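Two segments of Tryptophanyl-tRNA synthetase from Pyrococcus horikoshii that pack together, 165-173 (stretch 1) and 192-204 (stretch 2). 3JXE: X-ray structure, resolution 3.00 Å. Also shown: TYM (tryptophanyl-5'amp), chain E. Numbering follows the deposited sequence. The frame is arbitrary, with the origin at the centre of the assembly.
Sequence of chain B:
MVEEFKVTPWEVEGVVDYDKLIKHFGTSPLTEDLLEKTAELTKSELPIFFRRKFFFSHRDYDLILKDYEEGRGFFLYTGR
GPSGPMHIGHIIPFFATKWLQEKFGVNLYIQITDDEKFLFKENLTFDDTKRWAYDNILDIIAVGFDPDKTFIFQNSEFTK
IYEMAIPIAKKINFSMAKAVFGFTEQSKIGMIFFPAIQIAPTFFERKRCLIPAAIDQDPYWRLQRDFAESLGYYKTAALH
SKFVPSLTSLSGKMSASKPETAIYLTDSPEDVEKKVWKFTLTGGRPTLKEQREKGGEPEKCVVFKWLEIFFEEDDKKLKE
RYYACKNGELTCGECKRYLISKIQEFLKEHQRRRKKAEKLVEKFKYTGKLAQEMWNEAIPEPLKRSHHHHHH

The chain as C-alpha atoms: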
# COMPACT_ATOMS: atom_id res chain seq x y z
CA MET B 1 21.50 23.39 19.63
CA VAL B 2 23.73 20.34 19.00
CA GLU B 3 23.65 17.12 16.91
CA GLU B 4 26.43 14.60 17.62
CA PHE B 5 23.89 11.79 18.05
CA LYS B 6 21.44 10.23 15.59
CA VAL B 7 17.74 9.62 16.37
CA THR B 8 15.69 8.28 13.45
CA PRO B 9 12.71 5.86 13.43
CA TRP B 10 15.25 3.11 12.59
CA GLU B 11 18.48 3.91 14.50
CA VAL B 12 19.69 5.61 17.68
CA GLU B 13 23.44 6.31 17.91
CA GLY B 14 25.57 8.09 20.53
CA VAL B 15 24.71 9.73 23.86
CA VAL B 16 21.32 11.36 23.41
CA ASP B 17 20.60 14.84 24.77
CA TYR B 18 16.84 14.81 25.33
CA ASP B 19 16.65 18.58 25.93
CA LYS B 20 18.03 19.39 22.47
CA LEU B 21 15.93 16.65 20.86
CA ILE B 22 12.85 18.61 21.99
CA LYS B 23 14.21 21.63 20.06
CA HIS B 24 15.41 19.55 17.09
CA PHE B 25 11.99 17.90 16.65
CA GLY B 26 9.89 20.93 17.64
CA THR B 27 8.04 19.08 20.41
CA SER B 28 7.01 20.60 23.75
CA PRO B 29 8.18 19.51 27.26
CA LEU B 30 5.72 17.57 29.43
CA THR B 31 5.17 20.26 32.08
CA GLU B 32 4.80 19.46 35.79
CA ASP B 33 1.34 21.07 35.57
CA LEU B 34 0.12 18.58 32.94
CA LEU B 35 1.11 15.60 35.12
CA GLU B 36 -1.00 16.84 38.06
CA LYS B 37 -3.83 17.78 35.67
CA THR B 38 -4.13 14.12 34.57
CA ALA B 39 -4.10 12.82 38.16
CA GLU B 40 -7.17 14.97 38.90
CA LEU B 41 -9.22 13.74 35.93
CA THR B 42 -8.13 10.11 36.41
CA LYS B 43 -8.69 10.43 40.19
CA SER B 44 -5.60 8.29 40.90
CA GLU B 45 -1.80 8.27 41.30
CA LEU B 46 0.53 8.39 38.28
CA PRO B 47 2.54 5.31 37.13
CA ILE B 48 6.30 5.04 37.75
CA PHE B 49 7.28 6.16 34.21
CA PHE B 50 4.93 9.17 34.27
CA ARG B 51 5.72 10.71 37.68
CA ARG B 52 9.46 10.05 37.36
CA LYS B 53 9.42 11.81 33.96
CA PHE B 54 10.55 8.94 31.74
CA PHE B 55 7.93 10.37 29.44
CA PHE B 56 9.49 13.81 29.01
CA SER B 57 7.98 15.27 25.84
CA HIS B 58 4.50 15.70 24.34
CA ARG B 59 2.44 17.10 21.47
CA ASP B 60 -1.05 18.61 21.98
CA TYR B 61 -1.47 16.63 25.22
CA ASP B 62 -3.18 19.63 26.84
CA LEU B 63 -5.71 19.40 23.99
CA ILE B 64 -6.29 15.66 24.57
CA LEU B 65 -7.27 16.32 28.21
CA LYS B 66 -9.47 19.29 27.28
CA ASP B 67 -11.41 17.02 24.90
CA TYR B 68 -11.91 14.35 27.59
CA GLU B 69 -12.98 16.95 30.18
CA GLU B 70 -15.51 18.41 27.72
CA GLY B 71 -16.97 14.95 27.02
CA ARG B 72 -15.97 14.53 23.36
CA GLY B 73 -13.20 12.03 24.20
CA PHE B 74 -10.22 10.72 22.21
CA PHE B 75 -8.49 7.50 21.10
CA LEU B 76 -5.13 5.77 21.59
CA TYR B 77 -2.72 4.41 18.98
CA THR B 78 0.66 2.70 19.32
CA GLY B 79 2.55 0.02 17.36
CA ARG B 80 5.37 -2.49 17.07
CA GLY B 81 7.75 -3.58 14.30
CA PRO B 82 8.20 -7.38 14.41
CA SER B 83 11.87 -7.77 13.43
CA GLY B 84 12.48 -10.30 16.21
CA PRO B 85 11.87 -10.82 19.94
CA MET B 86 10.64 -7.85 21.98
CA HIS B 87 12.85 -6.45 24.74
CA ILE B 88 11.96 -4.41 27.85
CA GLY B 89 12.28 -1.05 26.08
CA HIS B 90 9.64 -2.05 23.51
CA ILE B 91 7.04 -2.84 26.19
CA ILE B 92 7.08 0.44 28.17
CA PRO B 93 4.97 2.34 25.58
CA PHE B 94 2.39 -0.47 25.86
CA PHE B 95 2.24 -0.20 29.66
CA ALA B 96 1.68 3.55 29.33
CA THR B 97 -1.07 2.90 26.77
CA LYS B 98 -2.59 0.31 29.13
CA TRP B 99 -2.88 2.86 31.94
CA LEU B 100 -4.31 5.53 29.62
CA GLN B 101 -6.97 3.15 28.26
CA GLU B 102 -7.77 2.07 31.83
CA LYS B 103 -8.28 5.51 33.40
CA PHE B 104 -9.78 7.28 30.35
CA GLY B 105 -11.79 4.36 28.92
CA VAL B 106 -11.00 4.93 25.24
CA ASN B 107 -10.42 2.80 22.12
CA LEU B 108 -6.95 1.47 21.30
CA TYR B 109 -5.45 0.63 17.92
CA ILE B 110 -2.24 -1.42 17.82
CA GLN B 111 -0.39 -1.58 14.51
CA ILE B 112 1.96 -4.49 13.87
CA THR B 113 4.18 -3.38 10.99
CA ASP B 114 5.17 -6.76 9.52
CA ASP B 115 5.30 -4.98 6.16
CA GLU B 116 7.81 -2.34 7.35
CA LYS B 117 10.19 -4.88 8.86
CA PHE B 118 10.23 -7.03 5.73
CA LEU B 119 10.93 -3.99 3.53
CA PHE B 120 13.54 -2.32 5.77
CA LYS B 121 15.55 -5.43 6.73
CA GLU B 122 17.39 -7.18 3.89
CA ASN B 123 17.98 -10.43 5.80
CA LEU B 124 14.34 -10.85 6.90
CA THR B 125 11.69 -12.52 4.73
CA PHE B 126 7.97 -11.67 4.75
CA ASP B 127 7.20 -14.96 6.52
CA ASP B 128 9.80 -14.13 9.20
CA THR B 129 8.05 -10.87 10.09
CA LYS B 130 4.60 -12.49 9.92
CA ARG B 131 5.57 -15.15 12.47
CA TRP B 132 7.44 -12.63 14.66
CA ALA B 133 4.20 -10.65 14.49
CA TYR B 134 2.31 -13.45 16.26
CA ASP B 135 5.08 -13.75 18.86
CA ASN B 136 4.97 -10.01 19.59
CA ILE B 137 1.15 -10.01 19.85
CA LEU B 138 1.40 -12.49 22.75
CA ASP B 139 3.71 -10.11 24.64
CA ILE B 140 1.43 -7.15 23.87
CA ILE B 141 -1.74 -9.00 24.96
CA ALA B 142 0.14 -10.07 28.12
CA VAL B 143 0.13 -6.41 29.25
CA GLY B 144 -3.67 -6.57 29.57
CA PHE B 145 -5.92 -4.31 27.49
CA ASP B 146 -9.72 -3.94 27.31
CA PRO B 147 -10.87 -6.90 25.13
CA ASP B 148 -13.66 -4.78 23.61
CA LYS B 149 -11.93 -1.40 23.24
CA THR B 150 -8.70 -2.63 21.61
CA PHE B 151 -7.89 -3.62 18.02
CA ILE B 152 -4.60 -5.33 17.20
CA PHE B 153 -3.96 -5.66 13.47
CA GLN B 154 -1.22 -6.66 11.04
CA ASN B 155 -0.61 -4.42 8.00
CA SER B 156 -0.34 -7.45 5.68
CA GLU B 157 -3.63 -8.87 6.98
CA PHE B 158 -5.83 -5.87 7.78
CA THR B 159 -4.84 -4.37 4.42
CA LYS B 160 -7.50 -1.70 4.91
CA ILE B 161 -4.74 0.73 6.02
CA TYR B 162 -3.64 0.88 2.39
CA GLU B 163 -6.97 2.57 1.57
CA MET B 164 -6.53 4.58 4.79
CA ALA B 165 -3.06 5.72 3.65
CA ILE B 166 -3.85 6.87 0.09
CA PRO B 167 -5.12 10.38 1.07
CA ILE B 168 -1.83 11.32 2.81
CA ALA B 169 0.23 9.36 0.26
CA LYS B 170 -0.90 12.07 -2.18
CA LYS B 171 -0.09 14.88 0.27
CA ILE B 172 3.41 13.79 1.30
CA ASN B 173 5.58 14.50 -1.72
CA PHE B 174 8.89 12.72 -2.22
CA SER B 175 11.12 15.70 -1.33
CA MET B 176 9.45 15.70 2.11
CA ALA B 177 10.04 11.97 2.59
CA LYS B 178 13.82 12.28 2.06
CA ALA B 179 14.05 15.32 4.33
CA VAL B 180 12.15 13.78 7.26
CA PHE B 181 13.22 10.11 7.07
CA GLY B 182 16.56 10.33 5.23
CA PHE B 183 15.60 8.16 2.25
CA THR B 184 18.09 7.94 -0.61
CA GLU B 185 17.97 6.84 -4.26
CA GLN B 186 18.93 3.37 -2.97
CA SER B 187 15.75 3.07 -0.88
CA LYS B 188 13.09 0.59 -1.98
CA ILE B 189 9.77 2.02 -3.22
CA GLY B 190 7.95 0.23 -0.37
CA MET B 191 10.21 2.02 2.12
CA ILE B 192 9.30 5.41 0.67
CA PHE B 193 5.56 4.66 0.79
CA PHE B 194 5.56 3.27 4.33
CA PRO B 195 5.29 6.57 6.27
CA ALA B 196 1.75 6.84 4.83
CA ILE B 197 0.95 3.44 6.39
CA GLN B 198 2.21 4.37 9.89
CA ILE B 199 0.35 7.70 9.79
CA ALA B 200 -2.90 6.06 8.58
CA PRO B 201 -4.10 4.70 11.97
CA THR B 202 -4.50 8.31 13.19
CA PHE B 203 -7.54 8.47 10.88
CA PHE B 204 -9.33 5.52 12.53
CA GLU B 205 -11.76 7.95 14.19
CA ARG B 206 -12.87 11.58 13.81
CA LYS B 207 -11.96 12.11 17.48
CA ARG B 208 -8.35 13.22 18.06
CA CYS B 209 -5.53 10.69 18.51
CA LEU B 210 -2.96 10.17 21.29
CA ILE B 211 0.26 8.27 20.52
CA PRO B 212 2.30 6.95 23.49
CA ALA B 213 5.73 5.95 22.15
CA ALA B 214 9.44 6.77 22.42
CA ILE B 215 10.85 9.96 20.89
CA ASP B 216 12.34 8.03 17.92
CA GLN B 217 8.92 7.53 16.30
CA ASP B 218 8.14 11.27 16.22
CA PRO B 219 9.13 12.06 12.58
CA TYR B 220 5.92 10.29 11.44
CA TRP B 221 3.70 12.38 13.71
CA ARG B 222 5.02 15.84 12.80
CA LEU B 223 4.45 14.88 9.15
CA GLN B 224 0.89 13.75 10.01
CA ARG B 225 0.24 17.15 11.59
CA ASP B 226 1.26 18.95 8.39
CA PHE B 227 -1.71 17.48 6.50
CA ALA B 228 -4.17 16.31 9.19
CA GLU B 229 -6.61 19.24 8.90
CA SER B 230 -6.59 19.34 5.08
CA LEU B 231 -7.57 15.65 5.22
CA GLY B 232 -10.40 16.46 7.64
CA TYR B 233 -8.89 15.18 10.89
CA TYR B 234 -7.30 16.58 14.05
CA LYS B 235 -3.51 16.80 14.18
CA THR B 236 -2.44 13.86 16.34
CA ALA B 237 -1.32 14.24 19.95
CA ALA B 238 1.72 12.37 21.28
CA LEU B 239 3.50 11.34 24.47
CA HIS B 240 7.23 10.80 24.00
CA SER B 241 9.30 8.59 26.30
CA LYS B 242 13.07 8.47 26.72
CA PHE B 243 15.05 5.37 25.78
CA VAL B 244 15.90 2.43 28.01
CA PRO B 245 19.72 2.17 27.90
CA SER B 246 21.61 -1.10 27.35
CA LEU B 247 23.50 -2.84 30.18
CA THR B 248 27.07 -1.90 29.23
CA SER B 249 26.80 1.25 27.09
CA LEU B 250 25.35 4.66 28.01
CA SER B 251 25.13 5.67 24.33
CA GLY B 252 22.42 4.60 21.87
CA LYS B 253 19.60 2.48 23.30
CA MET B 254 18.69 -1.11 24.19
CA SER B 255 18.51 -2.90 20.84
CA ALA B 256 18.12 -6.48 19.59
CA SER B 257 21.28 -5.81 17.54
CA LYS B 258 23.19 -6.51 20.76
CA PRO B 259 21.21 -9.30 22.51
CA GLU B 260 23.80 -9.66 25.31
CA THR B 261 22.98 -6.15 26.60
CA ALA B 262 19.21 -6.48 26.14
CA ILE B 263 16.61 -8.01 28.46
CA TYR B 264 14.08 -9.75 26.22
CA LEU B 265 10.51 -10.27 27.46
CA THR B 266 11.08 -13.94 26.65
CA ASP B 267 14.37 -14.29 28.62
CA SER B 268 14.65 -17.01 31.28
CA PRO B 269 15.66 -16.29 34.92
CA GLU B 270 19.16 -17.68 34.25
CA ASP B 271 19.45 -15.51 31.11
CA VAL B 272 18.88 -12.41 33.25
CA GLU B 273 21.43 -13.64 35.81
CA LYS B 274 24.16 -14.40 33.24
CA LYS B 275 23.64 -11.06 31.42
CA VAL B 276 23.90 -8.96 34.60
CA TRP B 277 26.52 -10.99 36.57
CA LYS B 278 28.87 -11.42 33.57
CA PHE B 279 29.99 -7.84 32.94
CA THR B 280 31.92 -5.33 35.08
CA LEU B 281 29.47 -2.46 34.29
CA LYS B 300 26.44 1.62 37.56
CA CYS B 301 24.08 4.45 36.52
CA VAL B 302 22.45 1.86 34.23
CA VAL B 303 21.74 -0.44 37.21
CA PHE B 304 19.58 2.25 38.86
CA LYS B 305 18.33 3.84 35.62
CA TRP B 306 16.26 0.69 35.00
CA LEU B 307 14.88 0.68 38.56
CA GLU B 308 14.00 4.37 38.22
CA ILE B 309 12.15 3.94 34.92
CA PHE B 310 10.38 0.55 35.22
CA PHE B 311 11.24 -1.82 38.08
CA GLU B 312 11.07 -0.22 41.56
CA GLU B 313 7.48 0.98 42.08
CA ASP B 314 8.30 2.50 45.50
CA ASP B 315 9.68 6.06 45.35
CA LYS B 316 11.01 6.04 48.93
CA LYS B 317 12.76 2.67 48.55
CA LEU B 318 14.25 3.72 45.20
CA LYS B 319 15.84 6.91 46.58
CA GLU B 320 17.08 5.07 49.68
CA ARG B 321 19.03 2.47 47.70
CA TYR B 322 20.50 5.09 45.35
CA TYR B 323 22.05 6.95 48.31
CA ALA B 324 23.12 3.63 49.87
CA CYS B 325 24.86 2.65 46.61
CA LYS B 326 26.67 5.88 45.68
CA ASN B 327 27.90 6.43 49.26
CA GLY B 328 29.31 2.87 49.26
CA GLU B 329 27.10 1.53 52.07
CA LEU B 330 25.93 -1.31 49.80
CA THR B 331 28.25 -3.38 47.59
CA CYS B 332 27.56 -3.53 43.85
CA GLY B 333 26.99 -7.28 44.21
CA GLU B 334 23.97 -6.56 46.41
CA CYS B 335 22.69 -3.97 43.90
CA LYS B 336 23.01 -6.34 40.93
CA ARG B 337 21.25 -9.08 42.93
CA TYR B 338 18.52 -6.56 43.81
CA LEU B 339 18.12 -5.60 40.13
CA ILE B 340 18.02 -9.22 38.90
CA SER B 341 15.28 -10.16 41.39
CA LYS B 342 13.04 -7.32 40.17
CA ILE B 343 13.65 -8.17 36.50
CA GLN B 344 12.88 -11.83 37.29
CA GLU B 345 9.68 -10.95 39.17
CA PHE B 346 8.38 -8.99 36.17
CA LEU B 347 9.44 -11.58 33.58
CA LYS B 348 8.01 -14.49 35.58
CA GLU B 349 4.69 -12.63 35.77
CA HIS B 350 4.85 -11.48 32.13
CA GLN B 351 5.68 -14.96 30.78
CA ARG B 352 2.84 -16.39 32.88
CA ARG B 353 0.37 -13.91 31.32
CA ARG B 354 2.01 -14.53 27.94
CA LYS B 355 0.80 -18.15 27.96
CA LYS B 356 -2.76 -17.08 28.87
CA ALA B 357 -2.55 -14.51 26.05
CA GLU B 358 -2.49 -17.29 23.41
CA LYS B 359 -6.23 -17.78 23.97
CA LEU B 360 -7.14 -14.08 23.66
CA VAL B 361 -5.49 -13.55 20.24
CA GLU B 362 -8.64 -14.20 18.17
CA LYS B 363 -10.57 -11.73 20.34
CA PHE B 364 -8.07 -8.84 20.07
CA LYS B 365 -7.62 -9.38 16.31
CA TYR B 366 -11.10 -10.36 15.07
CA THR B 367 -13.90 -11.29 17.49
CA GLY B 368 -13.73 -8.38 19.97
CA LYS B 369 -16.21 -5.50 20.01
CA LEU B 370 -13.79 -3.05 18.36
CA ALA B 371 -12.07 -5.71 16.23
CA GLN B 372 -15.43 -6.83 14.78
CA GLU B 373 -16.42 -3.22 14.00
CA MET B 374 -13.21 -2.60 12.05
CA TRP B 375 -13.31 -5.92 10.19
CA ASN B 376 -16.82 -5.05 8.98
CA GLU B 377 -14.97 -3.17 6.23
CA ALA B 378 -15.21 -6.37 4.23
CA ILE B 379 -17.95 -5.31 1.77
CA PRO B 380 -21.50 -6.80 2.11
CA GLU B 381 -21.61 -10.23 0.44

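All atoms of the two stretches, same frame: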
# COMPACT_ATOMS: atom_id res chain seq x y z
N ALA B 165 -4.33 5.01 3.84
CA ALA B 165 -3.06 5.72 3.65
C ALA B 165 -3.03 6.58 2.39
O ALA B 165 -2.30 7.57 2.32
CB ALA B 165 -1.90 4.74 3.63
N ILE B 166 -3.83 6.20 1.39
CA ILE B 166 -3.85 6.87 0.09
C ILE B 166 -4.00 8.41 0.17
O ILE B 166 -3.21 9.12 -0.45
CB ILE B 166 -4.90 6.23 -0.89
CG1 ILE B 166 -4.55 4.76 -1.19
CG2 ILE B 166 -5.01 7.02 -2.19
CD1 ILE B 166 -3.20 4.54 -1.88
N PRO B 167 -5.00 8.92 0.92
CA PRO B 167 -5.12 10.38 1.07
C PRO B 167 -3.81 11.11 1.40
O PRO B 167 -3.47 12.07 0.70
CB PRO B 167 -6.13 10.52 2.21
CG PRO B 167 -7.00 9.33 2.05
CD PRO B 167 -6.08 8.22 1.64
N ILE B 168 -3.09 10.66 2.42
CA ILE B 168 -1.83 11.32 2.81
C ILE B 168 -0.65 10.91 1.91
O ILE B 168 0.37 11.61 1.86
CB ILE B 168 -1.50 11.14 4.32
CG1 ILE B 168 -0.52 12.23 4.78
CG2 ILE B 168 -0.99 9.73 4.63
CD1 ILE B 168 -0.46 12.46 6.28
N ALA B 169 -0.78 9.79 1.21
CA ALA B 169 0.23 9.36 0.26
C ALA B 169 0.25 10.26 -0.98
O ALA B 169 1.18 10.20 -1.79
CB ALA B 169 0.02 7.91 -0.13
N LYS B 170 -0.80 11.07 -1.13
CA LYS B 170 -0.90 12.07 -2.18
C LYS B 170 -0.43 13.43 -1.67
O LYS B 170 -0.00 14.28 -2.44
CB LYS B 170 -2.33 12.17 -2.70
CG LYS B 170 -2.49 12.96 -3.99
CD LYS B 170 -3.95 13.18 -4.34
CE LYS B 170 -4.11 14.18 -5.46
NZ LYS B 170 -5.53 14.30 -5.89
N LYS B 171 -0.53 13.63 -0.35
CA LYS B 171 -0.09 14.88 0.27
C LYS B 171 1.42 14.91 0.43
O LYS B 171 2.08 15.85 -0.02
CB LYS B 171 -0.78 15.08 1.63
CG LYS B 171 -2.26 15.42 1.54
CD LYS B 171 -2.48 16.89 1.21
CE LYS B 171 -3.96 17.20 1.07
NZ LYS B 171 -4.19 18.67 1.09
N ILE B 172 1.97 13.88 1.07
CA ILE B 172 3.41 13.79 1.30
C ILE B 172 4.12 13.55 -0.03
O ILE B 172 4.08 12.46 -0.59
CB ILE B 172 3.78 12.68 2.32
CG1 ILE B 172 3.05 12.90 3.65
CG2 ILE B 172 5.29 12.65 2.55
CD1 ILE B 172 3.12 11.72 4.60
N ASN B 173 4.77 14.60 -0.52
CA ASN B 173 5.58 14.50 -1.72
C ASN B 173 6.93 13.89 -1.37
O ASN B 173 7.30 13.78 -0.20
CB ASN B 173 5.71 15.86 -2.43
CG ASN B 173 7.03 16.56 -2.16
OD1 ASN B 173 7.80 16.80 -3.08
ND2 ASN B 173 7.29 16.89 -0.90
N ILE B 192 9.70 4.03 0.88
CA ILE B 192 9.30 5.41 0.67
C ILE B 192 7.80 5.62 0.92
O ILE B 192 7.38 6.67 1.41
CB ILE B 192 9.72 5.89 -0.74
CG1 ILE B 192 11.24 6.12 -0.77
CG2 ILE B 192 8.98 7.17 -1.16
CD1 ILE B 192 11.83 6.23 -2.14
N PHE B 193 7.01 4.60 0.60
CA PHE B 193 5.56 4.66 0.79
C PHE B 193 5.17 4.49 2.25
O PHE B 193 4.18 5.07 2.70
CB PHE B 193 4.87 3.59 -0.05
CG PHE B 193 3.37 3.59 0.08
CD1 PHE B 193 2.73 2.59 0.80
CD2 PHE B 193 2.61 4.58 -0.51
CE1 PHE B 193 1.35 2.58 0.93
CE2 PHE B 193 1.22 4.58 -0.39
CZ PHE B 193 0.59 3.58 0.34
N PHE B 194 5.95 3.70 2.99
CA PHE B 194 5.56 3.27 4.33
C PHE B 194 5.11 4.35 5.33
O PHE B 194 4.18 4.10 6.09
CB PHE B 194 6.63 2.38 4.98
CG PHE B 194 6.31 2.00 6.39
CD1 PHE B 194 6.93 2.64 7.46
CD2 PHE B 194 5.33 1.04 6.66
CE1 PHE B 194 6.60 2.31 8.77
CE2 PHE B 194 5.00 0.70 7.96
CZ PHE B 194 5.64 1.34 9.02
N PRO B 195 5.75 5.54 5.34
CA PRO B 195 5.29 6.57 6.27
C PRO B 195 3.78 6.84 6.20
O PRO B 195 3.17 7.16 7.22
CB PRO B 195 6.07 7.81 5.84
CG PRO B 195 7.32 7.26 5.28
CD PRO B 195 6.93 6.00 4.57
N ALA B 196 3.19 6.70 5.01
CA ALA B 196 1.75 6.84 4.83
C ALA B 196 0.98 5.77 5.61
O ALA B 196 -0.09 6.04 6.15
CB ALA B 196 1.39 6.79 3.35
N ILE B 197 1.54 4.56 5.66
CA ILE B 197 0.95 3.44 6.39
C ILE B 197 0.98 3.65 7.91
O ILE B 197 -0.01 3.36 8.59
CB ILE B 197 1.64 2.09 6.00
CG1 ILE B 197 1.42 1.78 4.51
CG2 ILE B 197 1.16 0.94 6.88
CD1 ILE B 197 -0.01 1.39 4.12
N GLN B 198 2.09 4.15 8.44
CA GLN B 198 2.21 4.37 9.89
C GLN B 198 1.40 5.57 10.38
O GLN B 198 0.99 5.63 11.54
CB GLN B 198 3.68 4.49 10.33
CG GLN B 198 3.87 4.64 11.84
CD GLN B 198 5.20 4.14 12.35
OE1 GLN B 198 5.89 3.36 11.69
NE2 GLN B 198 5.57 4.57 13.55
N ILE B 199 1.17 6.53 9.49
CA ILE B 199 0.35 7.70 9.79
C ILE B 199 -1.14 7.34 9.75
O ILE B 199 -1.93 7.84 10.56
CB ILE B 199 0.68 8.88 8.84
CG1 ILE B 199 1.98 9.57 9.28
CG2 ILE B 199 -0.46 9.88 8.78
CD1 ILE B 199 2.67 10.37 8.19
N ALA B 200 -1.50 6.44 8.83
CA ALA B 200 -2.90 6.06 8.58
C ALA B 200 -3.77 5.77 9.82
O ALA B 200 -4.91 6.24 9.87
CB ALA B 200 -2.97 4.89 7.58
N PRO B 201 -3.27 5.00 10.81
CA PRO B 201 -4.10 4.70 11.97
C PRO B 201 -4.57 5.90 12.80
O PRO B 201 -5.42 5.74 13.67
CB PRO B 201 -3.21 3.79 12.82
CG PRO B 201 -2.24 3.21 11.85
CD PRO B 201 -1.96 4.33 10.92
N THR B 202 -4.03 7.09 12.53
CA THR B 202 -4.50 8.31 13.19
C THR B 202 -5.86 8.75 12.63
O THR B 202 -6.52 9.62 13.21
CB THR B 202 -3.50 9.48 13.08
OG1 THR B 202 -3.22 9.76 11.70
CG2 THR B 202 -2.20 9.15 13.80
N PHE B 203 -6.26 8.16 11.51
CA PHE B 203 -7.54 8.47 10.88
C PHE B 203 -8.56 7.35 11.10
O PHE B 203 -9.49 7.19 10.31
CB PHE B 203 -7.35 8.72 9.37
CG PHE B 203 -6.17 9.59 9.03
CD1 PHE B 203 -6.02 10.86 9.61
CD2 PHE B 203 -5.22 9.16 8.12
CE1 PHE B 203 -4.93 11.66 9.29
CE2 PHE B 203 -4.12 9.95 7.79
CZ PHE B 203 -3.98 11.21 8.38
N PHE B 204 -8.38 6.58 12.18
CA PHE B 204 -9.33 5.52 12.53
C PHE B 204 -10.66 6.10 13.02
O PHE B 204 -11.72 5.52 12.79
CB PHE B 204 -8.75 4.58 13.58
CG PHE B 204 -8.25 3.27 13.02
CD1 PHE B 204 -6.93 2.88 13.23
CD2 PHE B 204 -9.09 2.43 12.30
CE1 PHE B 204 -6.45 1.67 12.72
CE2 PHE B 204 -8.62 1.22 11.78
CZ PHE B 204 -7.30 0.84 11.99
P TYM E . 9.67 -0.56 17.28
O1P TYM E . 9.09 -1.90 17.02
O2P TYM E . 11.08 -0.29 16.94
O5' TYM E . 9.49 -0.22 18.85
C5' TYM E . 8.20 -0.35 19.46
C4' TYM E . 8.00 0.69 20.57
O4' TYM E . 9.14 0.64 21.48
C1' TYM E . 9.72 1.97 21.58
N9 TYM E . 11.17 1.73 21.84
C4 TYM E . 11.81 1.97 22.99
N3 TYM E . 11.42 2.48 24.17
C2 TYM E . 12.28 2.63 25.17
N1 TYM E . 13.55 2.27 25.04
C6 TYM E . 14.01 1.75 23.88
N6 TYM E . 15.29 1.40 23.77
C5 TYM E . 13.13 1.59 22.82
N7 TYM E . 13.25 1.13 21.58
C8 TYM E . 12.06 1.21 20.99
C2' TYM E . 9.36 2.65 20.26
O2' TYM E . 9.28 4.06 20.44
C3' TYM E . 7.95 2.11 20.00
O3' TYM E . 6.99 2.86 20.76
NH3 TYM E . 7.77 1.44 13.17
CA TYM E . 7.48 1.21 14.59
CB TYM E . 6.15 0.46 14.72
CG TYM E . 4.94 1.43 14.90
CD2 TYM E . 4.70 2.31 15.95
CE2 TYM E . 3.49 2.97 15.68
CE3 TYM E . 5.40 2.60 17.11
CD1 TYM E . 3.90 1.57 14.05
NE1 TYM E . 2.99 2.54 14.53
CZ2 TYM E . 3.00 3.92 16.58
CZ3 TYM E . 4.91 3.55 18.01
CH2 TYM E . 3.71 4.21 17.74
C TYM E . 8.59 0.37 15.23
O TYM E . 9.27 -0.39 14.54
OPP TYM E . 8.73 0.56 16.58

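The side-chain contacts are all apolar, no hydrogen bond joins the two stretches, and alanines lie at the centre. Ala-165 is covered more than any other residue, with 73 Å² of its surface under stretch 2. Its CB lies 3.4 Å from the backbone O of Ala-196 and 3.9 Å from the CB of Ala-196. The two backbones are close here. The CA atoms of Ala-165 and Ala-200 are 4.9 Å apart, and their CB atoms are 4.1 Å apart. The O of Ala-196 also accepts the backbone bond from Ala-200 N, at 3.1 Å, so it serves its own helix while the methyl packs against it.

The helix axes approach to 8.4 Å, and their N-to-C directions differ by 132°, so the chains run in broadly opposing directions. Ala-196 sits at the middle of the packing. Its CB is 3.9 Å from the CB of Ala-169 and 4.0 Å from the CG2 of Ile-168. Three residues of stretch 1 therefore meet this one alanine.

Phe-193 fills the space at one end. Its CA-to-CB bond points sideways, but with chi1 in the t well the ring reaches stretch 1. The closest approach is from the CE2 of Phe-193 to the CB of Ala-169, 3.5 Å. The CZ of Phe-193 lies 4.3 Å from the CB of Ala-165 and 4.5 Å from the CD1 of Ile-166. All three groups meet the ring obliquely. The CA-to-CB bond of Ile-166 points away from stretch 2, and only the end of its side chain comes near.

Ile-168 extends the packing along stretch 2. Its CD1 is 3.6 Å from the CG2 of Ile-199 and 4.3 Å from the CZ of Phe-203, where it lies at the ring edge. Ile-172 adds a further contact, its CD1 3.9 Å from the CD1 of Ile-199.

Both helices are kinked. In stretch 1 the N atoms of Pro-167 and Ile-168 have no bond to the turn before, and in stretch 2 the same holds for Pro-195 and Ala-196. The N of Pro-167 and of Pro-195 has no hydrogen to donate; Ala-196 N bonds instead to Phe-193 O at 3.0 Å. After the helix of stretch 2 comes a 3-10 segment, 200-202. There Thr-202 OG1 donates to Ile-199 O at 2.6 Å, and Thr-202 N donates to the same oxygen at 3.0 Å.

The CA-to-CB bond of Gln-198 points away from stretch 1. Its OE1 accepts a hydrogen bond from the NH3 of tryptophanyl-5'amp at 3.1 Å. The helix thus packs on stretch 1 through some residues and binds the aminoacyl adenylate through another.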